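Local coordinates for sensor protein kinase WalK (Staphylococcus aureus, PDB 4YWZ), which is the membrane sensor histidine kinase of the essential WalKR two-component system, here its extracellular receptor domain, which probably detects signals outside the cell, at residues A[25-30]-A[49-53]; A[18-22]-A[53-59]; A[117-122]-A[133-138]; A[7-11]-A[147-152]; A[65-71]-A[83-87]. The protein carries 1 engineered substitution. All coordinates share one frame; numbering follows the deposited sequence.

Interaction 1: residues A[25-30]-A[49-53]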
# COMPACT_ATOMS: atom_id res chain seq x y z
N GLN A 25 14.65 -3.75 5.92
CA GLN A 25 15.08 -5.04 5.51
C GLN A 25 16.08 -4.99 4.37
O GLN A 25 17.02 -5.79 4.33
CB GLN A 25 13.80 -5.93 5.19
CG GLN A 25 14.19 -7.39 5.13
CD GLN A 25 14.53 -7.93 6.48
OE1 GLN A 25 13.86 -7.61 7.46
NE2 GLN A 25 15.67 -8.57 6.56
N LEU A 26 15.97 -4.05 3.42
CA LEU A 26 16.99 -3.87 2.44
C LEU A 26 18.34 -3.50 3.10
O LEU A 26 19.40 -4.00 2.68
CB LEU A 26 16.58 -2.76 1.46
CG LEU A 26 17.54 -2.32 0.37
CD1 LEU A 26 18.04 -3.46 -0.42
CD2 LEU A 26 16.90 -1.23 -0.55
N GLU A 27 18.25 -2.61 4.07
CA GLU A 27 19.50 -2.14 4.75
C GLU A 27 20.19 -3.33 5.43
O GLU A 27 21.43 -3.54 5.28
CB GLU A 27 19.17 -1.08 5.76
CG GLU A 27 20.39 -0.50 6.50
CD GLU A 27 20.81 -1.14 7.79
OE1 GLU A 27 19.96 -1.82 8.42
OE2 GLU A 27 22.09 -0.99 8.15
N ILE A 28 19.39 -4.16 6.10
CA ILE A 28 19.91 -5.38 6.78
C ILE A 28 20.50 -6.34 5.78
O ILE A 28 21.60 -6.94 5.95
CB ILE A 28 18.80 -6.07 7.63
CG1 ILE A 28 18.43 -5.22 8.84
CG2 ILE A 28 19.25 -7.51 7.98
CD1 ILE A 28 17.15 -5.67 9.53
N SER A 29 19.84 -6.51 4.63
CA SER A 29 20.35 -7.33 3.58
C SER A 29 21.71 -6.91 3.02
O SER A 29 22.56 -7.76 2.79
CB SER A 29 19.32 -7.50 2.36
OG SER A 29 18.05 -7.95 2.93
N ILE A 30 21.90 -5.61 2.77
CA ILE A 30 23.09 -5.08 2.28
C ILE A 30 24.20 -5.26 3.36
O ILE A 30 25.33 -5.69 3.02
CB ILE A 30 22.93 -3.57 1.86
CG1 ILE A 30 22.05 -3.48 0.61
CG2 ILE A 30 24.30 -2.97 1.58
CD1 ILE A 30 21.74 -2.02 0.25
N LEU A 49 19.76 -6.32 -5.08
CA LEU A 49 18.89 -6.11 -3.97
C LEU A 49 18.04 -4.86 -4.25
O LEU A 49 16.85 -4.82 -3.90
CB LEU A 49 19.72 -5.95 -2.68
CG LEU A 49 20.18 -7.32 -2.11
CD1 LEU A 49 21.31 -6.94 -1.12
CD2 LEU A 49 19.09 -8.06 -1.46
N LEU A 50 18.70 -3.81 -4.72
CA LEU A 50 18.01 -2.58 -4.95
C LEU A 50 16.86 -2.81 -5.89
O LEU A 50 15.72 -2.40 -5.63
CB LEU A 50 18.88 -1.54 -5.59
CG LEU A 50 19.60 -0.52 -4.74
CD1 LEU A 50 19.90 -0.75 -3.26
CD2 LEU A 50 20.65 0.28 -5.51
N SER A 51 17.16 -3.49 -6.94
CA SER A 51 16.11 -3.78 -7.98
C SER A 51 14.94 -4.62 -7.52
O SER A 51 13.78 -4.30 -7.92
CB SER A 51 16.80 -4.42 -9.17
OG SER A 51 17.52 -3.39 -9.85
N GLU A 52 15.18 -5.64 -6.67
CA GLU A 52 14.10 -6.45 -6.10
C GLU A 52 13.17 -5.60 -5.31
O GLU A 52 11.95 -5.70 -5.38
CB GLU A 52 14.65 -7.50 -5.18
CG GLU A 52 15.34 -8.64 -5.90
CD GLU A 52 16.06 -9.61 -4.95
OE1 GLU A 52 16.09 -9.40 -3.72
OE2 GLU A 52 16.54 -10.64 -5.46
N TYR A 53 13.73 -4.75 -4.43
CA TYR A 53 12.95 -3.90 -3.63
C TYR A 53 12.11 -2.83 -4.39
O TYR A 53 10.97 -2.48 -3.92
CB TYR A 53 13.81 -3.28 -2.48
CG TYR A 53 14.06 -4.26 -1.34
CD1 TYR A 53 13.39 -4.15 -0.17
CD2 TYR A 53 14.97 -5.26 -1.46
CE1 TYR A 53 13.56 -5.07 0.88
CE2 TYR A 53 15.14 -6.18 -0.44
CZ TYR A 53 14.47 -6.02 0.72
OH TYR A 53 14.70 -6.92 1.74
O HOH W 1 15.70 -9.23 1.23
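Leu-26 and Leu-49 bring two antiparallel helices together: segments 25-30 and 49-53 run at 161° to each other, and their axes come within 10.6 Å. Segment 25-30 belongs to the long N-terminal helix 7-37 of this Cache-type sensor domain. Segment 49-53 belongs to the short helix 46-54 beside it. The interface is mostly apolar. The helix backbone sets Leu-26 CB over a face of the Tyr-53 ring in a CH-pi contact, 3.8 Å from the ring centroid and 9° off the normal. With CG anti to the backbone N (chi1 176°) and chi2 at 51°, Leu-26 CD1 reaches Tyr-53 CD2. The same CD1 meets Leu-49 CB at 3.8 Å. Its other methyl, CD2, meets Leu-50 CD1. Further along, the Ile-30 and Leu-49 side chains run past each other in opposite directions, Ile-30 CG1 3.9 Å from Leu-49 CD1. Leu-26, Leu-50 and Tyr-53 also touch Ile-62 of strand 59-66, so the helix pair rests on the sheet. Tyr-53 packs on Ile-150 of the second subunit. The polar end of the ring lies beside Ser-29, and one water joins the two hydroxyls. That water accepts from Tyr-53 OH at 2.6 Å and donates to Ser-29 OG at 3.2 Å.

Interaction 2: residues A[18-22]-A[53-59]. Engineered in segment 53-59: Met-56 (natural residue Arg).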
# COMPACT_ATOMS: atom_id res chain seq x y z
N ASN A 18 5.03 1.42 6.02
CA ASN A 18 5.31 0.43 5.05
C ASN A 18 6.67 0.52 4.26
O ASN A 18 7.46 -0.45 4.14
CB ASN A 18 4.13 0.43 4.15
CG ASN A 18 3.92 -0.87 3.45
OD1 ASN A 18 3.67 -1.94 4.09
ND2 ASN A 18 4.07 -0.83 2.15
N ILE A 19 6.94 1.69 3.71
CA ILE A 19 8.19 1.99 3.04
C ILE A 19 9.34 1.76 4.07
O ILE A 19 10.36 1.20 3.69
CB ILE A 19 8.23 3.41 2.53
CG1 ILE A 19 7.22 3.69 1.38
CG2 ILE A 19 9.62 3.80 2.07
CD1 ILE A 19 7.28 2.74 0.24
N THR A 20 9.21 2.33 5.24
CA THR A 20 10.30 2.23 6.23
C THR A 20 10.62 0.77 6.66
O THR A 20 11.79 0.41 6.85
CB THR A 20 10.09 3.06 7.49
OG1 THR A 20 8.99 2.57 8.22
CG2 THR A 20 9.76 4.48 7.17
N GLN A 21 9.58 -0.06 6.81
CA GLN A 21 9.81 -1.46 7.18
C GLN A 21 10.49 -2.18 5.99
O GLN A 21 11.39 -3.00 6.19
CB GLN A 21 8.49 -2.09 7.62
CG GLN A 21 7.99 -1.58 8.92
CD GLN A 21 6.61 -2.11 9.29
OE1 GLN A 21 5.83 -2.32 8.43
NE2 GLN A 21 6.34 -2.27 10.58
N TYR A 22 10.06 -1.94 4.71
CA TYR A 22 10.77 -2.51 3.58
C TYR A 22 12.24 -2.05 3.53
O TYR A 22 13.20 -2.84 3.25
CB TYR A 22 10.12 -2.18 2.25
CG TYR A 22 9.08 -3.17 1.82
CD1 TYR A 22 9.44 -4.41 1.30
CD2 TYR A 22 7.71 -2.82 1.81
CE1 TYR A 22 8.44 -5.38 0.95
CE2 TYR A 22 6.73 -3.73 1.41
CZ TYR A 22 7.09 -5.02 0.97
OH TYR A 22 6.07 -5.94 0.57
N TYR A 53 13.73 -4.75 -4.43
CA TYR A 53 12.95 -3.90 -3.63
C TYR A 53 12.11 -2.83 -4.39
O TYR A 53 10.97 -2.48 -3.92
CB TYR A 53 13.81 -3.28 -2.48
CG TYR A 53 14.06 -4.26 -1.34
CD1 TYR A 53 13.39 -4.15 -0.17
CD2 TYR A 53 14.97 -5.26 -1.46
CE1 TYR A 53 13.56 -5.07 0.88
CE2 TYR A 53 15.14 -6.18 -0.44
CZ TYR A 53 14.47 -6.02 0.72
OH TYR A 53 14.70 -6.92 1.74
N ALA A 54 12.70 -2.32 -5.46
CA ALA A 54 12.08 -1.22 -6.19
C ALA A 54 10.93 -1.73 -7.03
O ALA A 54 10.15 -0.93 -7.54
CB ALA A 54 13.08 -0.47 -7.06
N ASN A 55 10.81 -3.04 -7.12
CA ASN A 55 9.63 -3.61 -7.83
C ASN A 55 8.34 -3.29 -7.14
O ASN A 55 7.27 -3.41 -7.75
CB ASN A 55 9.76 -5.13 -7.87
CG ASN A 55 8.92 -5.73 -8.94
OD1 ASN A 55 7.97 -6.48 -8.65
ND2 ASN A 55 9.24 -5.39 -10.20
N MSE A 56 8.37 -2.96 -5.85
CA MSE A 56 7.17 -2.66 -5.14
C MSE A 56 6.51 -1.48 -5.87
O MSE A 56 7.19 -0.56 -6.37
CB MSE A 56 7.55 -2.37 -3.70
CG MSE A 56 6.57 -1.59 -2.91
SE MSE A 56 7.62 -1.40 -1.26
CE MSE A 56 6.03 -0.71 -0.49
N GLN A 57 5.17 -1.53 -5.95
CA GLN A 57 4.44 -0.45 -6.68
C GLN A 57 4.68 0.96 -6.09
O GLN A 57 4.68 1.92 -6.82
CB GLN A 57 2.92 -0.70 -6.79
CG GLN A 57 2.48 -2.18 -6.76
CD GLN A 57 0.95 -2.36 -6.44
OE1 GLN A 57 0.57 -3.10 -5.52
NE2 GLN A 57 0.08 -1.64 -7.17
N GLU A 58 4.77 1.05 -4.80
CA GLU A 58 4.88 2.34 -4.12
C GLU A 58 6.28 2.99 -4.24
O GLU A 58 6.43 4.13 -3.81
CB GLU A 58 4.49 2.20 -2.66
CG GLU A 58 3.04 1.69 -2.41
CD GLU A 58 2.86 0.17 -2.22
OE1 GLU A 58 3.60 -0.66 -2.88
OE2 GLU A 58 1.94 -0.20 -1.42
N ILE A 59 7.31 2.24 -4.70
CA ILE A 59 8.67 2.82 -4.81
C ILE A 59 8.93 3.28 -6.24
O ILE A 59 8.76 2.50 -7.24
CB ILE A 59 9.69 1.82 -4.33
CG1 ILE A 59 9.55 1.75 -2.79
CG2 ILE A 59 11.12 2.31 -4.74
CD1 ILE A 59 10.54 0.91 -2.08
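Met-56 makes a Met-aromatic contact with Tyr-22, through the selenium of a selenomethionine engineered in place of the natural Arg. Atom SE lies over one face of the Tyr-22 ring, 3.8 Å from its centroid, 27° off the normal and displaced toward the rim near CD2. The side chain is extended, with chi2 and chi3 both near 180°, and this carries its terminal CE to helix 7-37. There Met-56 CE lies 3.3 Å from Asn-18 ND2 and 3.7 Å from Ile-19 CD1. Ile-19 CD1 also meets Ile-59 CG1 at 3.9 Å. At the edge of the Tyr-22 ring stands Tyr-53 CE1, which approaches the backbone Tyr-22 O at 3.3 Å. Behind this first shell, a type I turn from Met-56 to Ile-59 links the end of helix 46-54 to strand 59-66. Tyr-22 and Asn-18 pack on Leu-11 of the second subunit, and Asn-18 OD1 accepts from Asn-14 ND2 of that subunit. The turn is closed by Ile-59 N donating to Met-56 O at 3.3 Å.

Interaction 3: residues A[117-122]-A[133-138]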
# COMPACT_ATOMS: atom_id res chain seq x y z
N VAL A 117 6.20 13.69 -3.71
CA VAL A 117 7.01 12.49 -3.57
C VAL A 117 7.64 12.47 -2.19
O VAL A 117 8.03 13.48 -1.69
CB VAL A 117 8.13 12.47 -4.63
CG1 VAL A 117 9.12 11.34 -4.35
CG2 VAL A 117 7.49 12.25 -6.02
N TRP A 118 7.67 11.34 -1.54
CA TRP A 118 8.20 11.25 -0.22
C TRP A 118 9.58 10.67 -0.37
O TRP A 118 9.79 9.55 -0.88
CB TRP A 118 7.34 10.37 0.70
CG TRP A 118 7.73 10.39 2.12
CD1 TRP A 118 7.83 11.48 2.90
CD2 TRP A 118 8.08 9.26 2.97
NE1 TRP A 118 8.22 11.12 4.21
CE2 TRP A 118 8.40 9.78 4.26
CE3 TRP A 118 8.21 7.90 2.75
CZ2 TRP A 118 8.76 8.95 5.33
CZ3 TRP A 118 8.63 7.09 3.80
CH2 TRP A 118 8.91 7.63 5.06
N VAL A 119 10.58 11.37 0.18
CA VAL A 119 11.98 10.97 0.10
C VAL A 119 12.38 10.48 1.50
O VAL A 119 12.13 11.13 2.53
CB VAL A 119 12.94 12.14 -0.23
CG1 VAL A 119 14.43 11.78 -0.01
CG2 VAL A 119 12.62 12.67 -1.63
N TYR A 120 12.87 9.23 1.53
CA TYR A 120 13.34 8.55 2.78
C TYR A 120 14.77 8.15 2.53
O TYR A 120 15.14 7.47 1.57
CB TYR A 120 12.45 7.37 3.07
CG TYR A 120 12.85 6.60 4.31
CD1 TYR A 120 12.59 7.15 5.52
CD2 TYR A 120 13.45 5.38 4.22
CE1 TYR A 120 12.94 6.49 6.71
CE2 TYR A 120 13.81 4.68 5.36
CZ TYR A 120 13.58 5.27 6.57
OH TYR A 120 13.92 4.59 7.78
N ASN A 121 15.63 8.48 3.50
CA ASN A 121 16.97 8.04 3.55
C ASN A 121 17.21 7.16 4.82
O ASN A 121 16.80 7.52 5.93
CB ASN A 121 17.90 9.23 3.71
CG ASN A 121 17.99 10.08 2.48
OD1 ASN A 121 18.39 9.57 1.45
ND2 ASN A 121 17.64 11.30 2.59
N ILE A 122 17.84 6.02 4.57
CA ILE A 122 18.32 5.15 5.67
C ILE A 122 19.78 4.81 5.45
O ILE A 122 20.20 4.29 4.43
CB ILE A 122 17.45 3.88 5.88
CG1 ILE A 122 18.04 3.07 7.07
CG2 ILE A 122 17.28 3.07 4.64
CD1 ILE A 122 17.18 1.92 7.52
N ASN A 133 24.29 5.11 2.05
CA ASN A 133 22.96 5.52 2.33
C ASN A 133 22.04 5.02 1.23
O ASN A 133 22.42 5.04 0.05
CB ASN A 133 22.85 7.05 2.41
CG ASN A 133 21.45 7.53 2.64
OD1 ASN A 133 20.91 7.43 3.72
ND2 ASN A 133 20.83 8.04 1.53
N ILE A 134 20.87 4.55 1.68
CA ILE A 134 19.81 4.14 0.75
C ILE A 134 18.88 5.36 0.66
O ILE A 134 18.32 5.83 1.68
CB ILE A 134 19.02 2.92 1.34
CG1 ILE A 134 19.92 1.68 1.34
CG2 ILE A 134 17.68 2.73 0.57
CD1 ILE A 134 19.37 0.56 2.23
N TYR A 135 18.69 5.91 -0.55
CA TYR A 135 17.80 7.00 -0.84
C TYR A 135 16.61 6.43 -1.64
O TYR A 135 16.83 5.74 -2.62
CB TYR A 135 18.57 7.97 -1.75
CG TYR A 135 17.76 9.05 -2.46
CD1 TYR A 135 17.29 8.81 -3.71
CD2 TYR A 135 17.56 10.30 -1.90
CE1 TYR A 135 16.58 9.79 -4.42
CE2 TYR A 135 16.93 11.30 -2.59
CZ TYR A 135 16.39 11.00 -3.86
OH TYR A 135 15.65 11.94 -4.59
N ILE A 136 15.43 6.72 -1.20
CA ILE A 136 14.20 6.20 -1.80
C ILE A 136 13.29 7.36 -2.12
O ILE A 136 13.01 8.22 -1.30
CB ILE A 136 13.50 5.23 -0.88
CG1 ILE A 136 14.37 4.05 -0.59
CG2 ILE A 136 12.16 4.79 -1.48
CD1 ILE A 136 13.79 3.12 0.43
N GLU A 137 12.81 7.38 -3.39
CA GLU A 137 11.64 8.24 -3.82
C GLU A 137 10.43 7.30 -3.89
O GLU A 137 10.47 6.25 -4.59
CB GLU A 137 11.84 8.90 -5.19
CG GLU A 137 12.92 9.94 -5.17
CD GLU A 137 13.15 10.66 -6.54
OE1 GLU A 137 12.37 10.36 -7.50
OE2 GLU A 137 14.20 11.35 -6.60
N SER A 138 9.43 7.62 -3.08
CA SER A 138 8.22 6.80 -2.97
C SER A 138 7.02 7.60 -3.41
O SER A 138 6.90 8.82 -3.21
CB SER A 138 8.15 6.20 -1.58
OG SER A 138 7.89 7.16 -0.64
O HOH W 2 10.56 7.15 0.24
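Asn-133 is the first residue of segment 133-138 and bonds to the Asn-121 side chain. Its ND2 donates to Asn-121 OD1 at 2.9 Å. The acceptor lies near the Asn-133 amide plane, but the donor stands 42° out of the Asn-121 carbonyl plane. Asn-121 ND2 is held on Asn-102 and Ser-91. Next, Ile-134 and Ile-122 form a hydrogen-bonded antiparallel pair, Ile-134 N reaching Ile-122 O at 2.8 Å. Their side chains lie side by side, Ile-122 CG2 against Ile-134 CB at 3.7 Å. Tyr-135 turns to the other face of the sheet. Its CE2 meets Val-119 CG1 at 3.6 Å, and its OH donates to the anti lone pair of Glu-137 OE2, 2.5 Å away. Ile-136 pairs with Tyr-120 by two backbone bonds. Glu-137 sets CB against Val-117 CG1. Ser-138 OG lies 3.5 Å from Trp-118 CE3, at the indole edge, and a water bridges it to Trp-118 O. This is the beta hairpin of strands 114-126 and 129-138, the latter the middle strand of the five-stranded antiparallel sheet. Six backbone bonds fix its register. Tyr-135 OH, Tyr-110 OH and the Lys-108 ammonium meet the buried Glu-137 carboxylate, which would probably favour its ionised form.

Interaction 4: residues A[7-11]-A[147-152]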
# COMPACT_ATOMS: atom_id res chain seq x y z
N LEU A 7 -8.50 10.37 8.65
CA LEU A 7 -8.27 9.33 7.69
C LEU A 7 -6.98 9.67 6.91
O LEU A 7 -6.12 8.79 6.65
CB LEU A 7 -9.43 9.22 6.74
CG LEU A 7 -9.27 8.19 5.64
CD1 LEU A 7 -9.09 6.76 6.16
CD2 LEU A 7 -10.39 8.25 4.62
N GLU A 8 -6.82 10.96 6.59
CA GLU A 8 -5.62 11.38 5.82
C GLU A 8 -4.34 11.08 6.58
O GLU A 8 -3.38 10.48 6.01
CB GLU A 8 -5.73 12.88 5.39
CG GLU A 8 -4.43 13.30 4.69
CD GLU A 8 -4.51 14.72 4.15
OE1 GLU A 8 -5.64 15.18 3.93
OE2 GLU A 8 -3.44 15.32 3.95
N LYS A 9 -4.27 11.39 7.87
CA LYS A 9 -3.04 11.18 8.63
C LYS A 9 -2.78 9.70 8.80
O LYS A 9 -1.64 9.22 8.71
CB LYS A 9 -3.17 11.89 9.99
CG LYS A 9 -2.03 11.58 10.94
CD LYS A 9 -2.40 11.96 12.38
CE LYS A 9 -1.47 11.29 13.38
NZ LYS A 9 -0.07 11.60 12.98
N GLU A 10 -3.85 8.94 8.98
CA GLU A 10 -3.74 7.51 9.15
C GLU A 10 -3.16 6.83 7.86
O GLU A 10 -2.28 6.01 7.96
CB GLU A 10 -5.10 6.90 9.42
CG GLU A 10 -5.57 7.01 10.87
CD GLU A 10 -7.08 6.72 11.00
OE1 GLU A 10 -7.78 6.27 10.02
OE2 GLU A 10 -7.57 6.90 12.16
N LEU A 11 -3.68 7.20 6.71
CA LEU A 11 -3.27 6.60 5.44
C LEU A 11 -1.85 7.03 5.13
O LEU A 11 -1.09 6.20 4.63
CB LEU A 11 -4.21 6.94 4.34
CG LEU A 11 -5.63 6.38 4.53
CD1 LEU A 11 -6.40 6.85 3.33
CD2 LEU A 11 -5.57 4.87 4.58
N LEU A 147 -7.36 10.00 -1.73
CA LEU A 147 -8.12 10.82 -0.77
C LEU A 147 -8.98 11.81 -1.56
O LEU A 147 -10.14 12.07 -1.26
CB LEU A 147 -7.18 11.51 0.19
CG LEU A 147 -6.55 10.67 1.28
CD1 LEU A 147 -5.46 11.41 2.00
CD2 LEU A 147 -7.67 10.40 2.26
N ASN A 148 -8.39 12.40 -2.61
CA ASN A 148 -9.17 13.38 -3.40
C ASN A 148 -10.27 12.69 -4.12
O ASN A 148 -11.40 13.21 -4.22
CB ASN A 148 -8.25 14.10 -4.41
CG ASN A 148 -7.49 15.26 -3.79
OD1 ASN A 148 -7.92 15.91 -2.83
ND2 ASN A 148 -6.31 15.50 -4.33
N ASN A 149 -10.05 11.46 -4.60
CA ASN A 149 -11.09 10.74 -5.27
C ASN A 149 -12.33 10.38 -4.38
O ASN A 149 -13.41 10.20 -4.88
CB ASN A 149 -10.52 9.43 -5.75
CG ASN A 149 -11.34 8.76 -6.74
OD1 ASN A 149 -11.89 9.39 -7.64
ND2 ASN A 149 -11.41 7.46 -6.64
N ILE A 150 -12.12 10.22 -3.09
CA ILE A 150 -13.22 9.91 -2.15
C ILE A 150 -13.66 11.14 -1.39
O ILE A 150 -14.36 11.03 -0.36
CB ILE A 150 -12.85 8.76 -1.14
CG1 ILE A 150 -11.74 9.16 -0.21
CG2 ILE A 150 -12.52 7.51 -1.89
CD1 ILE A 150 -11.44 8.18 0.92
N ASN A 151 -13.18 12.32 -1.80
CA ASN A 151 -13.47 13.58 -1.09
C ASN A 151 -13.17 13.63 0.39
O ASN A 151 -13.99 14.04 1.20
CB ASN A 151 -14.91 14.01 -1.45
CG ASN A 151 -15.10 14.11 -2.94
OD1 ASN A 151 -14.52 14.97 -3.60
ND2 ASN A 151 -15.86 13.19 -3.51
N GLN A 152 -11.96 13.18 0.75
CA GLN A 152 -11.45 13.27 2.06
C GLN A 152 -10.08 13.96 1.87
O GLN A 152 -9.34 13.96 2.83
CB GLN A 152 -11.33 11.86 2.74
CG GLN A 152 -12.61 11.01 2.70
CD GLN A 152 -13.66 11.42 3.74
OE1 GLN A 152 -14.85 11.14 3.59
NE2 GLN A 152 -13.20 12.05 4.83
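Leu-147 gives up the most surface here, and its two methyls divide the work across the start of helix 7-37. Leu-147 CD1 presses on the chain of Glu-8, 3.4 Å from Glu-8 CG, and the two side chains cross at about a right angle. Leu-147 CD2 points into an apolar group, 3.9 Å from Leu-11 CD1 and 4.2 Å from Leu-7 CD2. Leu-7 is the second main contributor. With chi1 at 177° and chi2 at 61°, it extends CD2 toward segment 147-152. There Leu-7 CD2 meets Ile-150 CD1 tip to tip at 3.8 Å. It also meets Gln-152 CG at 4.0 Å, where the two chains are again nearly perpendicular. Glu-8 is third. Its extended chain passes across the end of Leu-147, and the contact is made mainly by CB and CG. Helix 141-149 ends in a Schellman motif, which turns the chain so that Gln-152 comes back beside Leu-147. Asn-151 is the C-prime residue, with positive phi, and Gln-152 N donates to Leu-147 O at 2.9 Å. The contact thus packs the first turn of helix 7-37 against the C-terminal end of helix 141-149, far from the centre of the chain. The same two helices also meet where Leu-11 touches Val-143 and Glu-8 touches Tyr-144.

Interaction 5: residues A[65-71]-A[83-87]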
# COMPACT_ATOMS: atom_id res chain seq x y z
N ILE A 65 24.25 5.20 -2.28
CA ILE A 65 25.19 6.31 -2.25
C ILE A 65 26.28 5.99 -1.21
O ILE A 65 25.97 5.61 -0.05
CB ILE A 65 24.50 7.65 -1.94
CG1 ILE A 65 23.46 7.94 -3.05
CG2 ILE A 65 25.54 8.75 -1.77
CD1 ILE A 65 22.40 8.81 -2.53
N ASP A 66 27.54 6.12 -1.60
CA ASP A 66 28.58 5.69 -0.68
C ASP A 66 28.91 6.80 0.31
O ASP A 66 28.36 7.89 0.29
CB ASP A 66 29.88 5.13 -1.41
CG ASP A 66 30.69 6.20 -2.09
OD1 ASP A 66 30.56 7.37 -1.82
OD2 ASP A 66 31.59 5.83 -2.90
N LYS A 67 29.90 6.51 1.18
CA LYS A 67 30.38 7.49 2.20
C LYS A 67 30.82 8.84 1.72
O LYS A 67 30.69 9.84 2.41
CB LYS A 67 31.64 6.92 2.91
CG LYS A 67 31.36 5.93 3.96
CD LYS A 67 32.57 5.87 4.90
CE LYS A 67 32.45 6.86 6.07
NZ LYS A 67 31.52 6.42 7.19
N ASP A 68 31.38 8.86 0.54
CA ASP A 68 31.80 10.07 -0.07
C ASP A 68 30.77 10.71 -0.96
O ASP A 68 31.06 11.57 -1.77
CB ASP A 68 33.07 9.78 -0.93
CG ASP A 68 34.23 9.21 -0.11
OD1 ASP A 68 34.42 9.60 1.03
OD2 ASP A 68 34.89 8.31 -0.59
N GLN A 69 29.48 10.30 -0.84
CA GLN A 69 28.37 10.87 -1.56
C GLN A 69 28.33 10.55 -3.03
O GLN A 69 27.60 11.17 -3.83
CB GLN A 69 28.25 12.37 -1.29
CG GLN A 69 28.14 12.63 0.18
CD GLN A 69 28.23 14.07 0.46
OE1 GLN A 69 27.35 14.89 -0.00
NE2 GLN A 69 29.18 14.41 1.36
N ILE A 70 29.02 9.50 -3.44
CA ILE A 70 28.98 9.10 -4.84
C ILE A 70 27.84 8.12 -5.06
O ILE A 70 27.66 7.17 -4.26
CB ILE A 70 30.30 8.36 -5.18
CG1 ILE A 70 31.53 9.27 -4.97
CG2 ILE A 70 30.25 7.87 -6.62
CD1 ILE A 70 31.45 10.51 -5.77
N ILE A 71 27.04 8.39 -6.09
CA ILE A 71 25.97 7.51 -6.50
C ILE A 71 26.57 6.26 -7.10
O ILE A 71 27.20 6.31 -8.17
CB ILE A 71 24.99 8.18 -7.41
CG1 ILE A 71 24.34 9.37 -6.69
CG2 ILE A 71 23.88 7.22 -7.83
CD1 ILE A 71 23.66 10.39 -7.57
N ILE A 83 25.23 7.59 -12.12
CA ILE A 83 26.21 6.69 -11.49
C ILE A 83 27.59 7.38 -11.54
O ILE A 83 27.98 7.96 -12.58
CB ILE A 83 26.21 5.29 -12.17
CG1 ILE A 83 24.84 4.62 -11.97
CG2 ILE A 83 27.34 4.41 -11.66
CD1 ILE A 83 24.55 3.59 -13.02
N ASN A 84 28.31 7.32 -10.44
CA ASN A 84 29.59 7.94 -10.20
C ASN A 84 29.61 9.47 -10.04
O ASN A 84 30.68 10.04 -9.84
CB ASN A 84 30.57 7.52 -11.31
CG ASN A 84 30.88 6.05 -11.23
OD1 ASN A 84 31.04 5.51 -10.16
ND2 ASN A 84 30.86 5.40 -12.35
N GLN A 85 28.47 10.11 -10.08
CA GLN A 85 28.35 11.51 -9.74
C GLN A 85 28.12 11.68 -8.25
O GLN A 85 27.59 10.81 -7.59
CB GLN A 85 27.23 12.12 -10.55
CG GLN A 85 27.49 11.92 -12.04
CD GLN A 85 26.60 12.63 -13.03
OE1 GLN A 85 25.37 12.64 -12.95
NE2 GLN A 85 27.24 13.17 -14.06
N LYS A 86 28.52 12.85 -7.73
CA LYS A 86 28.13 13.26 -6.42
C LYS A 86 26.63 13.50 -6.33
O LYS A 86 26.02 14.10 -7.19
CB LYS A 86 28.85 14.60 -6.07
CG LYS A 86 30.36 14.47 -5.87
CD LYS A 86 30.76 14.00 -4.49
CE LYS A 86 32.25 13.63 -4.51
NZ LYS A 86 32.77 13.50 -3.11
N ALA A 87 26.04 13.04 -5.22
CA ALA A 87 24.59 13.22 -4.99
C ALA A 87 24.24 14.67 -4.76
O ALA A 87 23.14 15.09 -5.16
CB ALA A 87 24.15 12.40 -3.80
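The backbones of Ile-70 and Lys-86 are joined by the single bridge of this contact, between the turn after strand 59-66 and the loop before helix 90-98. The Lys-86 chain bends at chi2 (-83°), and its last two torsions are extended. This folds the chain back across Ile-70, Lys-86 CE lying a tight 3.5 Å from Ile-70 CD1. It also brings Lys-86 NZ to Asp-68 O at 2.9 Å, in the carbonyl plane. The other branch of Ile-70, CG2, sits on Asn-84 CA at 3.6 Å. Ile-71 is buried, and its CD1 meets Ala-87 CA at 3.9 Å. Ile-65 CD1 touches the Ala-87 methyl from the strand. Three backbone bonds tie the segments, among them Ile-71 N to Gln-85 O at 2.9 Å. Asp-66 OD1 accepts from Ile-70 N at 3.1 Å, met from above the carboxylate plane, and this probably steadies the adjoining type I turn from Asp-66 to Gln-69. Within this contact the Lys-86 ammonium is bonded to a backbone carbonyl, not to a carboxylate. Asp-66 and Asp-68 lie farther off and probably add only a general electrostatic pull.

From the N terminus, helix 7-37 supplies the first segment of interaction 4, then of 2, then of 1. Interaction 4 closes the longest loop, joining the chain's two ends, and the other four contacts lie within it. Interaction 1 closes within the loop of interaction 2, and the two share Tyr-53. Interactions 5 and 3 follow in series, and none cross. Interaction 3 is the hairpin that includes the sheet's middle strand. It meets interaction 1 through Ile-134 and Ile-122, interaction 2 through Trp-118 and Tyr-120, and interaction 5 where strands 59-66 and 129-138 are neighbours. Interactions 1, 2 and 4 also touch the second subunit. Interactions 4 and 5 lie about 37 Å apart between centres.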